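Local coordinates for mandelate racemase/muconate lactonizing enzyme-like protein (Roseovarius sp. TM1035, PDB 3RCY) that probably carries out magnesium-assisted chemistry on a carboxylate substrate, as do relatives in the enolase superfamily, at residues Glu40-Ala44 with Ala284-Ala288; Leu4-Ile9 with Ile55-Phe59; Lys166-Ala170 with Leu188-Cys193; Arg127-Leu132 with Tyr162-Phe167. All coordinates share one frame; numbering follows the deposited sequence.

Contact 1 (Glu40-Ala44 with Ala284-Ala288)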
loop_
_atom_site.group_PDB
_atom_site.type_symbol
_atom_site.label_atom_id
_atom_site.label_comp_id
_atom_site.label_asym_id
_atom_site.label_seq_id
_atom_site.Cartn_x
_atom_site.Cartn_y
_atom_site.Cartn_z
ATOM N N GLU A 40 3.099 19.584 37.639
ATOM C CA GLU A 40 4.094 18.548 37.886
ATOM C C GLU A 40 4.794 18.172 36.584
ATOM O O GLU A 40 4.135 17.912 35.576
ATOM C CB GLU A 40 3.438 17.329 38.545
ATOM C CG GLU A 40 4.401 16.181 38.814
ATOM C CD GLU A 40 3.860 15.148 39.790
ATOM O OE1 GLU A 40 2.725 15.305 40.310
ATOM O OE2 GLU A 40 4.595 14.163 40.028
ATOM N N CYS A 41 6.126 18.197 36.596
ATOM C CA CYS A 41 6.911 17.819 35.419
ATOM C C CYS A 41 7.309 16.352 35.479
ATOM O O CYS A 41 7.622 15.826 36.547
ATOM C CB CYS A 41 8.170 18.681 35.292
ATOM S SG CYS A 41 7.838 20.443 35.122
ATOM N N TYR A 42 7.296 15.703 34.322
ATOM C CA TYR A 42 7.686 14.311 34.204
ATOM C C TYR A 42 8.824 14.246 33.188
ATOM O O TYR A 42 8.595 14.252 31.969
ATOM C CB TYR A 42 6.480 13.461 33.781
ATOM C CG TYR A 42 6.653 11.970 34.004
ATOM C CD1 TYR A 42 6.658 11.433 35.294
ATOM C CD2 TYR A 42 6.797 11.100 32.927
ATOM C CE1 TYR A 42 6.814 10.066 35.507
ATOM C CE2 TYR A 42 6.953 9.727 33.124
ATOM C CZ TYR A 42 6.955 9.220 34.418
ATOM O OH TYR A 42 7.113 7.869 34.623
ATOM N N ALA A 43 10.052 14.232 33.703
ATOM C CA ALA A 43 11.253 14.301 32.881
ATOM C C ALA A 43 12.465 13.859 33.702
ATOM O O ALA A 43 12.800 14.490 34.709
ATOM C CB ALA A 43 11.453 15.723 32.370
ATOM N N ALA A 44 13.106 12.770 33.284
ATOM C CA ALA A 44 14.257 12.240 34.023
ATOM C C ALA A 44 15.398 11.756 33.134
ATOM O O ALA A 44 16.179 10.906 33.551
ATOM C CB ALA A 44 13.824 11.134 34.968
ATOM N N ALA A 284 1.808 10.629 29.602
ATOM C CA ALA A 284 2.014 11.266 30.889
ATOM C C ALA A 284 1.874 12.763 30.636
ATOM O O ALA A 284 2.717 13.361 29.958
ATOM C CB ALA A 284 3.408 10.932 31.431
ATOM N N LEU A 285 0.812 13.367 31.170
ATOM C CA LEU A 285 0.524 14.793 30.922
ATOM C C LEU A 285 1.669 15.726 31.320
ATOM O O LEU A 285 1.868 16.773 30.695
ATOM C CB LEU A 285 -0.780 15.221 31.603
ATOM C CG LEU A 285 -2.055 15.034 30.756
ATOM C CD1 LEU A 285 -2.320 13.563 30.433
ATOM C CD2 LEU A 285 -3.265 15.627 31.464
ATOM N N GLY A 286 2.416 15.337 32.353
ATOM C CA GLY A 286 3.607 16.085 32.791
ATOM C C GLY A 286 4.796 15.946 31.852
ATOM O O GLY A 286 5.812 16.619 32.024
ATOM N N ARG A 287 4.669 15.064 30.868
ATOM C CA ARG A 287 5.697 14.878 29.852
ATOM C C ARG A 287 5.235 15.318 28.470
ATOM O O ARG A 287 5.995 15.926 27.714
ATOM C CB ARG A 287 6.118 13.398 29.784
ATOM C CG ARG A 287 6.831 13.021 28.476
ATOM C CD ARG A 287 7.430 11.635 28.553
ATOM N NE ARG A 287 8.724 11.637 29.237
ATOM C CZ ARG A 287 9.212 10.601 29.912
ATOM N NH1 ARG A 287 8.504 9.484 30.029
ATOM N NH2 ARG A 287 10.407 10.685 30.477
ATOM N N ALA A 288 3.987 14.997 28.140
ATOM C CA ALA A 288 3.555 14.960 26.747
ATOM C C ALA A 288 3.134 16.294 26.156
ATOM O O ALA A 288 2.764 16.353 24.984
ATOM C CB ALA A 288 2.449 13.896 26.551
HETATM O O HOH W 1 10.017 14.121 29.637
HETATM O O HOH W 2 12.581 12.700 30.142
HETATM O O HOH W 3 12.002 9.820 32.466
#

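Contact 2 (Leu4-Ile9 with Ile55-Phe59)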
loop_
_atom_site.group_PDB
_atom_site.type_symbol
_atom_site.label_atom_id
_atom_site.label_comp_id
_atom_site.label_asym_id
_atom_site.label_seq_id
_atom_site.Cartn_x
_atom_site.Cartn_y
_atom_site.Cartn_z
ATOM N N LEU A 4 1.408 35.680 34.357
ATOM C CA LEU A 4 2.304 34.822 35.132
ATOM C C LEU A 4 3.504 35.649 35.578
ATOM O O LEU A 4 4.062 36.414 34.783
ATOM C CB LEU A 4 2.786 33.655 34.270
ATOM C CG LEU A 4 1.717 32.711 33.715
ATOM C CD1 LEU A 4 2.329 31.755 32.701
ATOM C CD2 LEU A 4 1.010 31.944 34.839
ATOM N N ARG A 5 3.891 35.508 36.842
ATOM C CA ARG A 5 5.011 36.278 37.373
ATOM C C ARG A 5 6.087 35.410 38.042
ATOM O O ARG A 5 7.255 35.509 37.682
ATOM C CB ARG A 5 4.517 37.386 38.317
ATOM C CG ARG A 5 5.603 38.419 38.678
ATOM C CD ARG A 5 5.140 39.396 39.761
ATOM N NE ARG A 5 4.814 38.703 41.008
ATOM C CZ ARG A 5 4.000 39.175 41.948
ATOM N NH1 ARG A 5 3.411 40.355 41.799
ATOM N NH2 ARG A 5 3.766 38.457 43.037
ATOM N N ASP A 6 5.700 34.553 38.988
ATOM C CA ASP A 6 6.684 33.836 39.811
ATOM C C ASP A 6 6.671 32.330 39.574
ATOM O O ASP A 6 5.623 31.752 39.280
ATOM C CB ASP A 6 6.447 34.097 41.303
ATOM C CG ASP A 6 6.161 35.556 41.607
ATOM O OD1 ASP A 6 6.925 36.425 41.135
ATOM O OD2 ASP A 6 5.172 35.831 42.322
ATOM N N LEU A 7 7.847 31.720 39.723
ATOM C CA LEU A 7 8.015 30.276 39.678
ATOM C C LEU A 7 8.769 29.765 40.905
ATOM O O LEU A 7 9.825 30.287 41.263
ATOM C CB LEU A 7 8.770 29.863 38.406
ATOM C CG LEU A 7 9.361 28.445 38.334
ATOM C CD1 LEU A 7 8.282 27.341 38.304
ATOM C CD2 LEU A 7 10.281 28.331 37.127
ATOM N N ASP A 8 8.210 28.739 41.535
ATOM C CA ASP A 8 8.918 27.973 42.544
ATOM C C ASP A 8 8.940 26.517 42.107
ATOM O O ASP A 8 7.927 25.986 41.638
ATOM C CB ASP A 8 8.222 28.100 43.894
ATOM C CG ASP A 8 8.241 29.514 44.415
ATOM O OD1 ASP A 8 9.295 29.940 44.907
ATOM O OD2 ASP A 8 7.210 30.209 44.320
ATOM N N ILE A 9 10.099 25.883 42.243
ATOM C CA ILE A 9 10.232 24.465 41.929
ATOM C C ILE A 9 10.534 23.714 43.218
ATOM O O ILE A 9 11.432 24.100 43.977
ATOM C CB ILE A 9 11.362 24.196 40.900
ATOM C CG1 ILE A 9 11.150 25.028 39.618
ATOM C CG2 ILE A 9 11.452 22.685 40.592
ATOM C CD1 ILE A 9 12.422 25.146 38.724
ATOM N N ILE A 55 13.694 24.001 33.532
ATOM C CA ILE A 55 12.374 24.556 33.870
ATOM C C ILE A 55 12.438 26.081 34.014
ATOM O O ILE A 55 11.631 26.798 33.419
ATOM C CB ILE A 55 11.797 23.890 35.145
ATOM C CG1 ILE A 55 11.462 22.420 34.861
ATOM C CG2 ILE A 55 10.558 24.623 35.643
ATOM C CD1 ILE A 55 11.310 21.562 36.117
ATOM N N GLU A 56 13.417 26.565 34.776
ATOM C CA GLU A 56 13.623 28.004 34.957
ATOM C C GLU A 56 13.823 28.725 33.617
ATOM O O GLU A 56 13.259 29.797 33.399
ATOM C CB GLU A 56 14.801 28.278 35.920
ATOM C CG GLU A 56 14.473 28.001 37.391
ATOM C CD GLU A 56 15.694 28.056 38.313
ATOM O OE1 GLU A 56 16.820 28.286 37.812
ATOM O OE2 GLU A 56 15.529 27.868 39.542
ATOM N N ASP A 57 14.606 28.120 32.722
ATOM C CA ASP A 57 14.835 28.675 31.384
ATOM C C ASP A 57 13.532 28.775 30.589
ATOM O O ASP A 57 13.174 29.852 30.111
ATOM C CB ASP A 57 15.856 27.832 30.613
ATOM C CG ASP A 57 16.224 28.441 29.270
ATOM O OD1 ASP A 57 15.360 28.486 28.370
ATOM O OD2 ASP A 57 17.386 28.868 29.104
ATOM N N VAL A 58 12.842 27.644 30.449
ATOM C CA VAL A 58 11.568 27.580 29.726
ATOM C C VAL A 58 10.573 28.629 30.242
ATOM O O VAL A 58 9.970 29.378 29.457
ATOM C CB VAL A 58 10.953 26.151 29.821
ATOM C CG1 VAL A 58 9.510 26.139 29.298
ATOM C CG2 VAL A 58 11.824 25.145 29.033
ATOM N N PHE A 59 10.388 28.669 31.562
ATOM C CA PHE A 59 9.487 29.648 32.155
ATOM C C PHE A 59 9.914 31.090 31.872
ATOM O O PHE A 59 9.109 31.883 31.395
ATOM C CB PHE A 59 9.317 29.434 33.662
ATOM C CG PHE A 59 8.445 30.474 34.318
ATOM C CD1 PHE A 59 7.063 30.450 34.147
ATOM C CD2 PHE A 59 9.008 31.490 35.092
ATOM C CE1 PHE A 59 6.245 31.414 34.745
ATOM C CE2 PHE A 59 8.198 32.463 35.696
ATOM C CZ PHE A 59 6.808 32.414 35.518
#

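Contact 3 (Lys166-Ala170 with Leu188-Cys193)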
loop_
_atom_site.group_PDB
_atom_site.type_symbol
_atom_site.label_atom_id
_atom_site.label_comp_id
_atom_site.label_asym_id
_atom_site.label_seq_id
_atom_site.Cartn_x
_atom_site.Cartn_y
_atom_site.Cartn_z
ATOM N N LYS A 166 -2.970 -4.023 37.051
ATOM C CA LYS A 166 -1.795 -4.057 36.177
ATOM C C LYS A 166 -0.590 -4.699 36.860
ATOM O O LYS A 166 -0.421 -4.596 38.081
ATOM C CB LYS A 166 -1.447 -2.643 35.691
ATOM C CG LYS A 166 -0.404 -2.618 34.561
ATOM C CD LYS A 166 -0.521 -1.354 33.717
ATOM C CE LYS A 166 0.404 -0.247 34.222
ATOM N NZ LYS A 166 0.286 0.955 33.340
ATOM N N PHE A 167 0.229 -5.371 36.053
ATOM C CA PHE A 167 1.391 -6.126 36.523
ATOM C C PHE A 167 2.316 -6.397 35.338
ATOM O O PHE A 167 1.854 -6.488 34.190
ATOM C CB PHE A 167 0.947 -7.452 37.174
ATOM C CG PHE A 167 0.024 -8.277 36.308
ATOM C CD1 PHE A 167 -1.349 -8.002 36.258
ATOM C CD2 PHE A 167 0.531 -9.308 35.518
ATOM C CE1 PHE A 167 -2.200 -8.747 35.431
ATOM C CE2 PHE A 167 -0.300 -10.061 34.699
ATOM C CZ PHE A 167 -1.672 -9.783 34.651
ATOM N N ASP A 168 3.615 -6.501 35.616
ATOM C CA ASP A 168 4.610 -6.859 34.610
ATOM C C ASP A 168 5.554 -7.914 35.170
ATOM O O ASP A 168 6.483 -7.591 35.912
ATOM C CB ASP A 168 5.421 -5.637 34.146
ATOM C CG ASP A 168 6.466 -5.986 33.068
ATOM O OD1 ASP A 168 6.548 -7.154 32.624
ATOM O OD2 ASP A 168 7.209 -5.074 32.649
ATOM N N PRO A 169 5.319 -9.180 34.811
ATOM C CA PRO A 169 6.149 -10.287 35.259
ATOM C C PRO A 169 7.200 -10.702 34.221
ATOM O O PRO A 169 7.885 -11.714 34.414
ATOM C CB PRO A 169 5.125 -11.410 35.416
ATOM C CG PRO A 169 4.096 -11.120 34.344
ATOM C CD PRO A 169 4.155 -9.644 34.036
ATOM N N ALA A 170 7.330 -9.915 33.153
ATOM C CA ALA A 170 8.049 -10.335 31.950
ATOM C C ALA A 170 9.557 -10.063 31.953
ATOM O O ALA A 170 10.233 -10.330 30.965
ATOM C CB ALA A 170 7.395 -9.724 30.700
ATOM N N LEU A 188 6.484 -17.488 33.289
ATOM C CA LEU A 188 6.071 -16.701 34.456
ATOM C C LEU A 188 4.902 -15.777 34.102
ATOM O O LEU A 188 3.972 -15.618 34.892
ATOM C CB LEU A 188 7.224 -15.886 35.049
ATOM C CG LEU A 188 6.929 -15.255 36.425
ATOM C CD1 LEU A 188 6.680 -16.325 37.500
ATOM C CD2 LEU A 188 8.046 -14.309 36.864
ATOM N N SER A 189 4.960 -15.179 32.912
ATOM C CA SER A 189 3.894 -14.303 32.439
ATOM C C SER A 189 2.570 -15.056 32.318
ATOM O O SER A 189 1.523 -14.520 32.667
ATOM C CB SER A 189 4.260 -13.662 31.098
ATOM O OG SER A 189 5.361 -12.785 31.250
ATOM N N VAL A 190 2.635 -16.288 31.814
ATOM C CA VAL A 190 1.467 -17.164 31.717
ATOM C C VAL A 190 0.951 -17.520 33.126
ATOM O O VAL A 190 -0.252 -17.456 33.388
ATOM C CB VAL A 190 1.789 -18.444 30.884
ATOM C CG1 VAL A 190 0.693 -19.490 31.016
ATOM C CG2 VAL A 190 2.019 -18.086 29.399
ATOM N N GLU A 191 1.863 -17.883 34.024
ATOM C CA GLU A 191 1.491 -18.189 35.406
ATOM C C GLU A 191 0.785 -17.012 36.101
ATOM O O GLU A 191 -0.229 -17.205 36.778
ATOM C CB GLU A 191 2.712 -18.640 36.219
ATOM C CG GLU A 191 2.334 -19.221 37.584
ATOM C CD GLU A 191 3.511 -19.393 38.532
ATOM O OE1 GLU A 191 4.664 -19.096 38.140
ATOM O OE2 GLU A 191 3.275 -19.827 39.684
ATOM N N PHE A 192 1.329 -15.804 35.943
ATOM C CA PHE A 192 0.698 -14.585 36.469
ATOM C C PHE A 192 -0.729 -14.402 35.928
ATOM O O PHE A 192 -1.666 -14.222 36.702
ATOM C CB PHE A 192 1.529 -13.340 36.126
ATOM C CG PHE A 192 2.485 -12.902 37.219
ATOM C CD1 PHE A 192 3.575 -13.700 37.592
ATOM C CD2 PHE A 192 2.325 -11.659 37.834
ATOM C CE1 PHE A 192 4.469 -13.277 38.580
ATOM C CE2 PHE A 192 3.215 -11.228 38.832
ATOM C CZ PHE A 192 4.290 -12.042 39.206
ATOM N N CYS A 193 -0.883 -14.439 34.603
ATOM C CA CYS A 193 -2.197 -14.256 33.991
ATOM C C CYS A 193 -3.185 -15.315 34.464
ATOM O O CYS A 193 -4.315 -14.988 34.813
ATOM C CB CYS A 193 -2.109 -14.261 32.460
ATOM S SG CYS A 193 -1.340 -12.786 31.758
#

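Contact 4 (Arg127-Leu132 with Tyr162-Phe167)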
loop_
_atom_site.group_PDB
_atom_site.type_symbol
_atom_site.label_atom_id
_atom_site.label_comp_id
_atom_site.label_asym_id
_atom_site.label_seq_id
_atom_site.Cartn_x
_atom_site.Cartn_y
_atom_site.Cartn_z
ATOM N N ARG A 127 -13.341 5.542 35.627
ATOM C CA ARG A 127 -12.811 4.228 35.964
ATOM C C ARG A 127 -11.325 4.330 36.312
ATOM O O ARG A 127 -10.548 4.917 35.555
ATOM C CB ARG A 127 -13.015 3.284 34.787
ATOM C CG ARG A 127 -12.749 1.840 35.087
ATOM C CD ARG A 127 -13.099 0.981 33.874
ATOM N NE ARG A 127 -12.705 -0.404 34.095
ATOM C CZ ARG A 127 -12.624 -1.333 33.150
ATOM N NH1 ARG A 127 -12.896 -1.036 31.884
ATOM N NH2 ARG A 127 -12.253 -2.565 33.476
ATOM N N ALA A 128 -10.943 3.777 37.461
ATOM C CA ALA A 128 -9.550 3.798 37.907
ATOM C C ALA A 128 -8.931 2.409 37.862
ATOM O O ALA A 128 -9.639 1.396 37.894
ATOM C CB ALA A 128 -9.446 4.368 39.335
ATOM N N TYR A 129 -7.606 2.362 37.794
ATOM C CA TYR A 129 -6.892 1.102 37.998
ATOM C C TYR A 129 -5.599 1.336 38.767
ATOM O O TYR A 129 -5.144 2.474 38.911
ATOM C CB TYR A 129 -6.606 0.400 36.664
ATOM C CG TYR A 129 -5.411 0.912 35.868
ATOM C CD1 TYR A 129 -5.580 1.880 34.879
ATOM C CD2 TYR A 129 -4.121 0.393 36.070
ATOM C CE1 TYR A 129 -4.511 2.334 34.123
ATOM C CE2 TYR A 129 -3.034 0.845 35.316
ATOM C CZ TYR A 129 -3.242 1.816 34.341
ATOM O OH TYR A 129 -2.199 2.280 33.580
ATOM N N THR A 130 -4.989 0.250 39.219
ATOM C CA THR A 130 -3.705 0.330 39.905
ATOM C C THR A 130 -2.802 -0.828 39.497
ATOM O O THR A 130 -3.291 -1.870 39.051
ATOM C CB THR A 130 -3.901 0.373 41.459
ATOM O OG1 THR A 130 -2.632 0.453 42.117
ATOM C CG2 THR A 130 -4.659 -0.839 41.961
ATOM N N TYR A 131 -1.489 -0.631 39.623
ATOM C CA TYR A 131 -0.544 -1.741 39.661
ATOM C C TYR A 131 -0.882 -2.636 40.845
ATOM O O TYR A 131 -1.474 -2.182 41.827
ATOM C CB TYR A 131 0.881 -1.240 39.893
ATOM C CG TYR A 131 1.733 -1.013 38.674
ATOM C CD1 TYR A 131 2.248 0.262 38.403
ATOM C CD2 TYR A 131 2.059 -2.058 37.809
ATOM C CE1 TYR A 131 3.054 0.498 37.301
ATOM C CE2 TYR A 131 2.872 -1.836 36.691
ATOM C CZ TYR A 131 3.364 -0.547 36.446
ATOM O OH TYR A 131 4.163 -0.282 35.349
ATOM N N LEU A 132 -0.473 -3.899 40.754
ATOM C CA LEU A 132 -0.460 -4.789 41.908
ATOM C C LEU A 132 0.791 -4.527 42.747
ATOM O O LEU A 132 1.915 -4.762 42.297
ATOM C CB LEU A 132 -0.509 -6.253 41.468
ATOM C CG LEU A 132 -1.757 -6.633 40.669
ATOM C CD1 LEU A 132 -1.680 -8.071 40.176
ATOM C CD2 LEU A 132 -2.999 -6.403 41.527
ATOM N N TYR A 162 -11.680 -2.104 42.606
ATOM C CA TYR A 162 -10.968 -1.950 41.330
ATOM C C TYR A 162 -11.493 -2.924 40.280
ATOM O O TYR A 162 -11.748 -4.100 40.581
ATOM C CB TYR A 162 -9.457 -2.100 41.496
ATOM C CG TYR A 162 -8.828 -0.888 42.134
ATOM C CD1 TYR A 162 -8.494 0.231 41.371
ATOM C CD2 TYR A 162 -8.582 -0.852 43.506
ATOM C CE1 TYR A 162 -7.925 1.358 41.955
ATOM C CE2 TYR A 162 -8.021 0.269 44.101
ATOM C CZ TYR A 162 -7.694 1.368 43.320
ATOM O OH TYR A 162 -7.141 2.474 43.918
ATOM N N THR A 163 -11.683 -2.412 39.065
ATOM C CA THR A 163 -12.215 -3.192 37.950
ATOM C C THR A 163 -11.127 -3.551 36.930
ATOM O O THR A 163 -11.412 -4.078 35.851
ATOM C CB THR A 163 -13.359 -2.435 37.238
ATOM O OG1 THR A 163 -12.857 -1.214 36.689
ATOM C CG2 THR A 163 -14.506 -2.136 38.215
ATOM N N ALA A 164 -9.877 -3.245 37.272
ATOM C CA ALA A 164 -8.737 -3.575 36.424
ATOM C C ALA A 164 -7.465 -3.475 37.250
ATOM O O ALA A 164 -7.350 -2.607 38.129
ATOM C CB ALA A 164 -8.672 -2.641 35.192
ATOM N N VAL A 165 -6.529 -4.382 36.982
ATOM C CA VAL A 165 -5.263 -4.438 37.707
ATOM C C VAL A 165 -4.111 -4.645 36.740
ATOM O O VAL A 165 -4.256 -5.357 35.744
ATOM C CB VAL A 165 -5.248 -5.544 38.801
ATOM C CG1 VAL A 165 -6.293 -5.258 39.875
ATOM C CG2 VAL A 165 -5.454 -6.949 38.210
ATOM N N LYS A 166 -2.970 -4.023 37.051
ATOM C CA LYS A 166 -1.795 -4.057 36.177
ATOM C C LYS A 166 -0.590 -4.699 36.860
ATOM O O LYS A 166 -0.421 -4.596 38.081
ATOM C CB LYS A 166 -1.447 -2.643 35.691
ATOM C CG LYS A 166 -0.404 -2.618 34.561
ATOM C CD LYS A 166 -0.521 -1.354 33.717
ATOM C CE LYS A 166 0.404 -0.247 34.222
ATOM N NZ LYS A 166 0.286 0.955 33.340
ATOM N N PHE A 167 0.229 -5.371 36.053
ATOM C CA PHE A 167 1.391 -6.126 36.523
ATOM C C PHE A 167 2.316 -6.397 35.338
ATOM O O PHE A 167 1.854 -6.488 34.190
ATOM C CB PHE A 167 0.947 -7.452 37.174
ATOM C CG PHE A 167 0.024 -8.277 36.308
ATOM C CD1 PHE A 167 -1.349 -8.002 36.258
ATOM C CD2 PHE A 167 0.531 -9.308 35.518
ATOM C CE1 PHE A 167 -2.200 -8.747 35.431
ATOM C CE2 PHE A 167 -0.300 -10.061 34.699
ATOM C CZ PHE A 167 -1.672 -9.783 34.651
HETATM O O HOH W 4 -11.972 0.438 38.637
#

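Contact 1 (Glu40-Ala44 with Ala284-Ala288)
Tyr42 and Arg287 carry this contact. The ring edge of Tyr42 meets one face of the Arg287 guanidinium, and CE2 comes to 3.5 Å from NH1 of Arg287. The two planes stand 70° apart, so this is an edge laid on a face and not a flat stack. Tyr42 CD2 also touches the methyl CB of Ala284, at 3.7 Å. With CG anti to the backbone N (chi1 -163°), Tyr42 brings its CD2-CE2 edge to Arg287 and Ala284.

The backbones meet directly as well. Tyr42 N donates to Gly286 O over 2.9 Å, and the donor lies well above the carbonyl plane. Gly286 CA sits 3.4 Å from Glu40 O. The lack of a side chain at Gly286 lets the chains come this close.

Three waters link the segments. One bridges Tyr42 O and Arg287 NE, lying 2.8 Å from that NE. Two more accept from Arg287 NH2 and from Ala44 N, one of the Ala44 bonds being weak. Arg287 NH1 donates to the backbone O of Glu261, whose residue belongs to the magnesium site. Glu318 OE2 accepts from Gly286 N.

The contact is buried between the two domains. It joins the end of strand 36-41 to the short helix 285-288. Helix 316-327 packs beside both segments, and strand 24-31 lies alongside strand 36-41.

Contact 2 (Leu4-Ile9 with Ile55-Phe59)
Phe59 and Leu7 form the tight part of this contact. Leu7 CB lies over one face of the Phe59 ring, 4.0 Å from its centroid, in a CH-pi contact offset toward the rim. Leu7 CD2 reaches further along and rests 3.8 Å from CB of Phe59. The two side chains overlap lengthwise, each pointing to the other's backbone. With CG anti to the backbone N (chi1 177°), Phe59 sends its ring toward the start of the strand. Its edge meets CB of Leu4, and Arg5 O approaches near the ring plane, 3.8 Å from CE2 of Phe59. A second apolar cluster lies one step along. Ile9 CD1 packs against CG2 of Ile55 at 3.6 Å.

The helix flank is looser. Glu56 is exposed there, and its aliphatic CG lies 3.8 Å from Ile9 CD1. On the strand, the CB atoms of Arg5 and Asp6 point away from the helix, and the two residues pair with each other. Arg5 grips the Asp6 carboxylate side-on with NE and NH2, and NH2 lies 3.1 Å from OD2 of Asp6. Both residues face Thr30 of the adjacent strand in a classic beta bulge.

The helix runs nearly antiparallel to the strand, at 165°, with the axes 9.9 Å apart. This joins the edge strand of the three-stranded sheet in the N-terminal domain to helix 48-63. Helix 89-110 also packs on Leu4, Leu7 and Ile55. The contact is mainly apolar, with the charged pair on the side of the strand turned from the helix. Its hold therefore rests on shape and on burial of hydrocarbon.

Contact 3 (Lys166-Ala170 with Leu188-Cys193)
Pro169 and Phe192 meet inside a beta-alpha-beta unit of the barrel domain. Strand 164-167 leads through the loop that follows it to helix 183-200, which packs back on the strand end before strand 205-208.

The CH-pi contact is the central one. Pro169 CB sits over the middle of the Phe192 ring, 3.5 Å from the centroid and only 10° off the ring normal. Pro169 CG meets the helix backbone at Ser189 CA, 3.7 Å away.

Other apolar contacts flank it. Phe167 CD2 touches Phe192 CD2 at 3.8 Å, the two side chains reaching in from opposite backbones. The CG of Phe167 lies between its backbone N and carbonyl carbon (chi1 52°), which turns the ring to the helix. Leu188 CD2 lies 4.4 Å from CB of Pro169. Helix 147-159 touches Phe192, while Phe208 of strand 205-208 packs on Pro169, Ser189 and Cys193.

Sulfur adds a further kind. Cys193 SG lies at the edge of the Phe167 ring, 4.1 Å from CE2 of Phe167.

Polar groups shape the loop. Ala170 N donates to OD1 of Asp168 over 2.9 Å, forming an Asx turn around Pro169. The other oxygen, Asp168 OD2, is hydrogen-bonded to His211 and Gln213. Ser189 OG is hydrogen-bonded to Asp185 O, and this same OG rests 3.7 Å from CB of Ala170.

Contact 4 (Arg127-Leu132 with Tyr162-Phe167)
The Tyr162 ring carries the Thr130 methyl CG2 over the centre of one face, 3.8 Å from the centroid in a CH-pi contact. Ala128 O lies at its edge. The Tyr131 ring has Lys166 CE over one face, offset toward the rim. At the edge of the Tyr129 ring, Lys166 NZ lies in plane and donates to Tyr129 OH over 2.8 Å. A bend at chi3 (93°) lets the Lys166 chain pass both tyrosines. Its NZ also forms salt bridges with Glu235, a magnesium ligand, and Glu336.

These are the first two parallel strands of the C-terminal barrel. Lys166 N donates to Thr130 O, and Leu132 N donates to Lys166 O at 2.8 Å. Lys166 thus uses both its N and O toward segment 127-132.

At the other end, Arg127 grips Thr163 side-on. NE donates to OG1 of Thr163 at 2.7 Å, and NH2 donates to the carbonyl O of Thr163 at 2.9 Å. NH2 also pairs with Asp205. A water links Ala128 O to Thr163 N. On the side facing helix 147-159, Leu132 CD2 packs 3.6 Å from CB of Val165.

Contacts 1, 3 and 4 are buried, whereas contact 2 is partly open to solvent, far from the chain's centre on an outermost strand of the N-terminal sheet. Contact 1 is the one that joins the two domains. It touches contact 2 where Cys41 SG meets Ile55 CD1, and both reach the same three-stranded sheet. Contacts 3 and 4 share strand 164-167: one packs its end on a helix, the other pairs it with a neighbouring strand. The chemistry follows the place. Contacts 2 and 3 are mainly apolar between their segments. Contact 1 combines one direct backbone bond with three bridging waters. Contact 4, nearest the magnesium, has several direct bonds and one water.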